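Local coordinates for protein pseudoalteromonas arctica PAMC 21717 (Pseudoalteromonas arctica, PDB 5YL7) that catalyses the hydrolysis of peptide bonds in proteins as a cold-active, calcium-binding serine protease of the subtilase family, at residues S177-S180 with T181-N184; A248-F251 with A252-E256. One frame throughout, in Å; residues are numbered along the deposited sequence.

Contact 1 (S177-S180 with T181-N184)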
ATOM      1  N   SER A 177      -6.379  16.382 -11.593  1.00 11.82           N
ATOM      2  CA  SER A 177      -6.569  16.951 -10.327  1.00 11.37           C
ATOM      3  C   SER A 177      -7.340  15.995  -9.369  1.00 10.95           C
ATOM      4  O   SER A 177      -7.987  15.066  -9.791  1.00 12.04           O
ATOM      5  CB  SER A 177      -7.282  18.316 -10.506  1.00 14.15           C
ATOM      6  OG  SER A 177      -8.483  18.126 -11.110  1.00 18.02           O
ATOM      7  N   CYS A 178      -7.150  16.256  -8.074  1.00  9.73           N
ATOM      8  CA  CYS A 178      -7.865  15.560  -7.017  1.00  9.98           C
ATOM      9  C   CYS A 178      -9.363  16.002  -7.084  1.00  9.81           C
ATOM     10  O   CYS A 178      -9.600  17.197  -6.924  1.00 12.03           O
ATOM     11  CB  CYS A 178      -7.270  15.911  -5.661  1.00  9.00           C
ATOM     12  SG  CYS A 178      -8.099  15.108  -4.266  1.00 10.00           S
ATOM     13  N   SER A 179     -10.279  15.103  -7.235  1.00  9.58           N
ATOM     14  CA  SER A 179     -11.613  15.533  -7.287  1.00 11.59           C
ATOM     15  C   SER A 179     -12.230  15.870  -5.972  1.00 10.19           C
ATOM     16  O   SER A 179     -11.738  15.383  -4.907  1.00  9.56           O
ATOM     17  CB  SER A 179     -12.493  14.511  -7.954  1.00 15.68           C
ATOM     18  OG  SER A 179     -12.798  13.468  -7.028  1.00 15.91           O
ATOM     19  N   SER A 180     -13.272  16.643  -5.955  1.00 10.06           N
ATOM     20  CA  SER A 180     -13.959  16.986  -4.729  1.00 10.15           C
ATOM     21  C   SER A 180     -14.482  15.695  -4.039  1.00  9.40           C
ATOM     22  O   SER A 180     -14.441  15.670  -2.830  1.00  9.30           O
ATOM     23  CB  SER A 180     -15.209  17.852  -4.938  1.00 13.88           C
ATOM     24  OG  SER A 180     -14.684  19.124  -5.280  1.00 22.68           O
ATOM     25  N   THR A 181     -14.952  14.699  -4.762  1.00  9.15           N
ATOM     26  CA  THR A 181     -15.481  13.471  -4.165  1.00  9.06           C
ATOM     27  C   THR A 181     -14.305  12.826  -3.366  1.00  8.20           C
ATOM     28  O   THR A 181     -14.518  12.360  -2.271  1.00  8.35           O
ATOM     29  CB  THR A 181     -15.920  12.533  -5.283  1.00 10.78           C
ATOM     30  OG1 THR A 181     -17.011  13.178  -5.985  1.00 14.29           O
ATOM     31  CG2 THR A 181     -16.424  11.180  -4.789  1.00 12.74           C
ATOM     32  N   THR A 182     -13.119  12.756  -3.961  1.00  7.74           N
ATOM     33  CA  THR A 182     -11.994  12.143  -3.292  1.00  6.71           C
ATOM     34  C   THR A 182     -11.548  12.973  -2.071  1.00  5.95           C
ATOM     35  O   THR A 182     -11.320  12.404  -1.014  1.00  5.88           O
ATOM     36  CB  THR A 182     -10.838  11.933  -4.243  1.00  6.79           C
ATOM     37  OG1 THR A 182     -11.352  11.212  -5.402  1.00  7.81           O
ATOM     38  CG2 THR A 182      -9.719  11.180  -3.616  1.00  7.30           C
ATOM     39  N   GLN A 183     -11.392  14.277  -2.216  1.00  5.92           N
ATOM     40  CA  GLN A 183     -10.960  15.103  -1.103  1.00  5.63           C
ATOM     41  C   GLN A 183     -11.969  15.033   0.018  1.00  5.35           C
ATOM     42  O   GLN A 183     -11.575  14.974   1.182  1.00  5.64           O
ATOM     43  CB  GLN A 183     -10.757  16.543  -1.562  1.00  5.46           C
ATOM     44  CG  GLN A 183     -10.162  17.427  -0.490  1.00  6.00           C
ATOM     45  CD  GLN A 183      -8.740  17.016  -0.153  1.00  6.71           C
ATOM     46  OE1 GLN A 183      -7.812  17.161  -1.032  1.00  8.13           O
ATOM     47  NE2 GLN A 183      -8.471  16.529   1.032  1.00  6.77           N
ATOM     48  N   ASN A 184     -13.238  15.022  -0.289  1.00  5.87           N
ATOM     49  CA  ASN A 184     -14.276  14.888   0.761  1.00  6.84           C
ATOM     50  C   ASN A 184     -14.103  13.627   1.582  1.00  5.89           C
ATOM     51  O   ASN A 184     -14.203  13.584   2.805  1.00  6.17           O
ATOM     52  CB  ASN A 184     -15.701  14.940   0.158  1.00  7.81           C
ATOM     53  CG  ASN A 184     -16.158  16.292  -0.291  1.00 11.01           C
ATOM     54  OD1 ASN A 184     -15.628  17.304   0.102  1.00 12.54           O
ATOM     55  ND2 ASN A 184     -17.135  16.268  -1.159  1.00 12.08           N
TER
HETATM   56  O   HOH W   1      -9.769  12.234  -7.504  1.00 14.20           O

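Contact 2 (A248-F251 with A252-E256)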
ATOM      1  N   ALA A 248      13.359  -1.105  -8.590  1.00  6.39           N
ATOM      2  CA  ALA A 248      13.684  -0.666  -9.975  1.00  6.45           C
ATOM      3  C   ALA A 248      14.108  -1.885 -10.755  1.00  6.60           C
ATOM      4  O   ALA A 248      15.333  -2.237 -10.669  1.00  8.15           O
ATOM      5  CB  ALA A 248      14.679   0.439  -9.967  1.00  6.95           C
ATOM      6  N   GLN A 249      13.197  -2.482 -11.502  1.00  6.44           N
ATOM      7  CA  GLN A 249      13.412  -3.721 -12.212  1.00  7.24           C
ATOM      8  C   GLN A 249      13.725  -3.447 -13.648  1.00  7.06           C
ATOM      9  O   GLN A 249      13.312  -2.429 -14.231  1.00  8.29           O
ATOM     10  CB  GLN A 249      12.125  -4.551 -12.129  1.00  7.79           C
ATOM     11  CG  GLN A 249      11.752  -5.028 -10.702  1.00  7.38           C
ATOM     12  CD  GLN A 249      10.466  -5.797 -10.734  1.00  7.61           C
ATOM     13  OE1 GLN A 249       9.439  -5.323 -11.221  1.00  8.96           O
ATOM     14  NE2 GLN A 249      10.471  -7.071 -10.219  1.00  7.29           N
ATOM     15  N   SER A 250      14.405  -4.411 -14.299  1.00  7.68           N
ATOM     16  CA  SER A 250      14.664  -4.309 -15.738  1.00  7.43           C
ATOM     17  C   SER A 250      14.091  -5.466 -16.488  1.00  8.71           C
ATOM     18  O   SER A 250      14.207  -5.541 -17.724  1.00  9.44           O
ATOM     19  CB  SER A 250      16.126  -4.058 -16.064  1.00  8.26           C
ATOM     20  OG  SER A 250      16.940  -5.214 -15.840  1.00  8.50           O
ATOM     21  N   PHE A 251      13.377  -6.396 -15.801  1.00  8.75           N
ATOM     22  CA  PHE A 251      12.721  -7.543 -16.446  1.00  9.99           C
ATOM     23  C   PHE A 251      11.674  -8.082 -15.459  1.00 10.69           C
ATOM     24  O   PHE A 251      11.714  -7.727 -14.261  1.00  9.63           O
ATOM     25  CB  PHE A 251      13.723  -8.594 -16.881  1.00  9.72           C
ATOM     26  CG  PHE A 251      14.509  -9.197 -15.805  1.00  9.62           C
ATOM     27  CD1 PHE A 251      15.688  -8.698 -15.313  1.00  9.61           C
ATOM     28  CD2 PHE A 251      14.089 -10.450 -15.221  1.00 10.31           C
ATOM     29  CE1 PHE A 251      16.413  -9.215 -14.329  1.00 10.29           C
ATOM     30  CE2 PHE A 251      14.824 -10.976 -14.235  1.00 10.80           C
ATOM     31  CZ  PHE A 251      15.969 -10.405 -13.801  1.00 10.67           C
ATOM     32  N   ALA A 252      10.763  -8.933 -15.963  1.00 13.86           N
ATOM     33  CA  ALA A 252       9.673  -9.399 -15.086  1.00 12.67           C
ATOM     34  C   ALA A 252      10.201 -10.274 -13.981  1.00 10.49           C
ATOM     35  O   ALA A 252      11.012 -11.107 -14.134  1.00 12.44           O
ATOM     36  CB  ALA A 252       8.586 -10.106 -15.929  1.00 16.38           C
ATOM     37  N   ASN A 253       9.700  -9.960 -12.788  1.00 10.52           N
ATOM     38  CA  ASN A 253      10.078 -10.696 -11.579  1.00  9.22           C
ATOM     39  C   ASN A 253      11.542 -10.596 -11.208  1.00  7.66           C
ATOM     40  O   ASN A 253      12.059 -11.370 -10.438  1.00  9.46           O
ATOM     41  CB  ASN A 253       9.675 -12.228 -11.674  1.00 10.21           C
ATOM     42  CG  ASN A 253       9.444 -12.820 -10.329  1.00 11.20           C
ATOM     43  OD1 ASN A 253       8.845 -12.194  -9.460  1.00  9.74           O
ATOM     44  ND2 ASN A 253       9.851 -14.059 -10.126  1.00 14.36           N
ATOM     45  N   ASP A 254      12.227  -9.536 -11.700  1.00  7.72           N
ATOM     46  CA  ASP A 254      13.605  -9.262 -11.311  1.00  7.39           C
ATOM     47  C   ASP A 254      13.715  -9.080  -9.791  1.00  7.30           C
ATOM     48  O   ASP A 254      12.940  -8.262  -9.216  1.00  6.70           O
ATOM     49  CB  ASP A 254      13.977  -7.937 -12.070  1.00  6.88           C
ATOM     50  CG  ASP A 254      15.346  -7.350 -11.776  1.00  6.72           C
ATOM     51  OD1 ASP A 254      16.108  -7.859 -10.978  1.00  8.17           O
ATOM     52  OD2 ASP A 254      15.552  -6.285 -12.469  1.00  8.05           O
ATOM     53  N   SER A 255      14.694  -9.689  -9.117  1.00  6.96           N
ATOM     54  CA  SER A 255      14.894  -9.620  -7.727  1.00  7.17           C
ATOM     55  C   SER A 255      15.330  -8.273  -7.192  1.00  6.95           C
ATOM     56  O   SER A 255      15.432  -8.064  -5.975  1.00  7.98           O
ATOM     57  CB  SER A 255      15.735 -10.758  -7.203  1.00  8.53           C
ATOM     58  OG  SER A 255      17.049 -10.633  -7.796  1.00 10.23           O
ATOM     59  N   GLU A 256      15.634  -7.355  -8.121  1.00  6.68           N
ATOM     60  CA  GLU A 256      15.807  -5.944  -7.728  1.00  6.92           C
ATOM     61  C   GLU A 256      14.476  -5.304  -7.282  1.00  6.76           C
ATOM     62  O   GLU A 256      14.455  -4.203  -6.702  1.00  7.50           O
ATOM     63  CB  GLU A 256      16.384  -5.103  -8.869  1.00  7.73           C
ATOM     64  CG  GLU A 256      17.824  -5.464  -9.258  1.00  8.65           C
ATOM     65  CD  GLU A 256      18.761  -5.182  -8.185  1.00  9.48           C
ATOM     66  OE1 GLU A 256      19.075  -3.959  -7.982  1.00 12.84           O
ATOM     67  OE2 GLU A 256      19.132  -6.008  -7.378  1.00 12.00           O
TER
HETATM   68  O   HOH W   2      15.665  -1.819  -7.046  1.00  7.79           O
HETATM   69  O   HOH W   3      17.658  -1.785  -8.866  1.00 10.86           O
HETATM   70  O   HOH W   4       7.992  -7.547 -12.411  1.00 21.22           O
HETATM   71  O   HOH W   5      17.815  -5.144 -13.254  1.00 10.54           O

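Contact 1 (S177-S180 with T181-N184)
Ser180 meets Asn184 one helical turn further on, through its carbonyl oxygen rather than its hydroxyl. Ser180 O accepts the amide N of Asn184 at 2.9 Å. The asparagine CG stands anti to its carbonyl carbon (chi1 -74°), which folds the side-chain amide back so that Ser180 O sits over its face, 3.1 Å from Asn184 CG. The bond from CA to CB of Ser180 points away from residues 181-184, though CB itself stays near Thr181 N, and a small polar residue suits such an exposed first turn. Ser179 precedes it at the N-cap of helix 180-191, where the first amides lack carbonyl partners from a preceding turn. With chi1 79°, Ser179 OG lies between the backbone N and the carbonyl carbon and leans towards the helix start, 3.1 Å from Thr182 OG1. A water bonded to both Ser179 N and Thr182 OG1 ties the cap to the first turn. Gln183 N donates to Ser179 O at 2.9 Å. This helix belongs to the right-handed beta-alpha-beta crossover from strand 167-170 to strand 195-199, neighbours in the parallel sheet of the subtilisin-like fold. Just ahead of the cap, Cys178 SG packs alongside the helix, 4.2 Å from Thr182 CB. Cys178 SG also lies 3.8 Å from Gln183 OE1, a packing contact. The disulfide to Cys215 pins the helix start to a neighbouring loop, and Gln183 OE1 accepts the backbone N of Asn216 from that loop.

Contact 2 (A248-F251 with A252-E256)
The Phe251 ring lies with one face over Asp254, whose CB sits 3.5 Å from the ring centroid, 11° off the normal, in a CH-pi contact. The carboxylate continues the stack, its plane within 8° of the ring and its CG 3.3 Å from Phe251 CE1. On the opposite side of the carboxylate plane runs the extended chain of Gln249, with Gln249 CG 3.9 Å from Asp254 CB; an acid with a short, flat end fits between ring and chain. The glutamine amide reaches past it, and Gln249 NE2 gives a nearly straight 2.9 Å bond to a lone pair of Asp254 O, in the carbonyl plane. Residues 251 to 254 form a type II beta turn, closed by Asp254 N on Phe251 O at 3.2 Å; Asn253 takes its left-handed corner, a conformation asparagine tolerates well, and its OD1 accepts Tyr276 N.

Asp254 CG is anti to the backbone N (chi1 176°), directing both oxygens at main-chain amides. Asp254 OD2 uses its anti lone pair for Ser250 N at 2.9 Å, while Glu256 N meets Asp254 OD1 at 2.9 Å from above the carboxylate plane, on the side away from the phenylalanine, making an Asx turn. With the carboxylate cut back to an alanine, the amides of Ser250 and Glu256 would probably lose their acceptor, and CB alone would remain stacked on the Phe251 ring. A water shared with Ser250 OG also donates to OD2, and these donors around a buried carboxylate are likely to stabilise its negative charge and favour the ionised form.

Contact 1 comes first along the chain, and the two are separate sites on the surface of the same subtilisin-like fold: their centres are 34 Å apart and their nearest atoms about 26 Å. Both lie in segments that leave the seven-stranded parallel sheet. Residues 177-184 lead into helix 180-191, between the inner strands 167-170 and 195-199, whereas residues 248-256 follow the outermost strand 242-245 and lead to strand 258-263, which pairs with 272-277 in a small antiparallel sheet. The chain thus uses different means to fix its surface turns: a disulfide and a helix cap at contact 1, a carboxylate and backbone amides at contact 2.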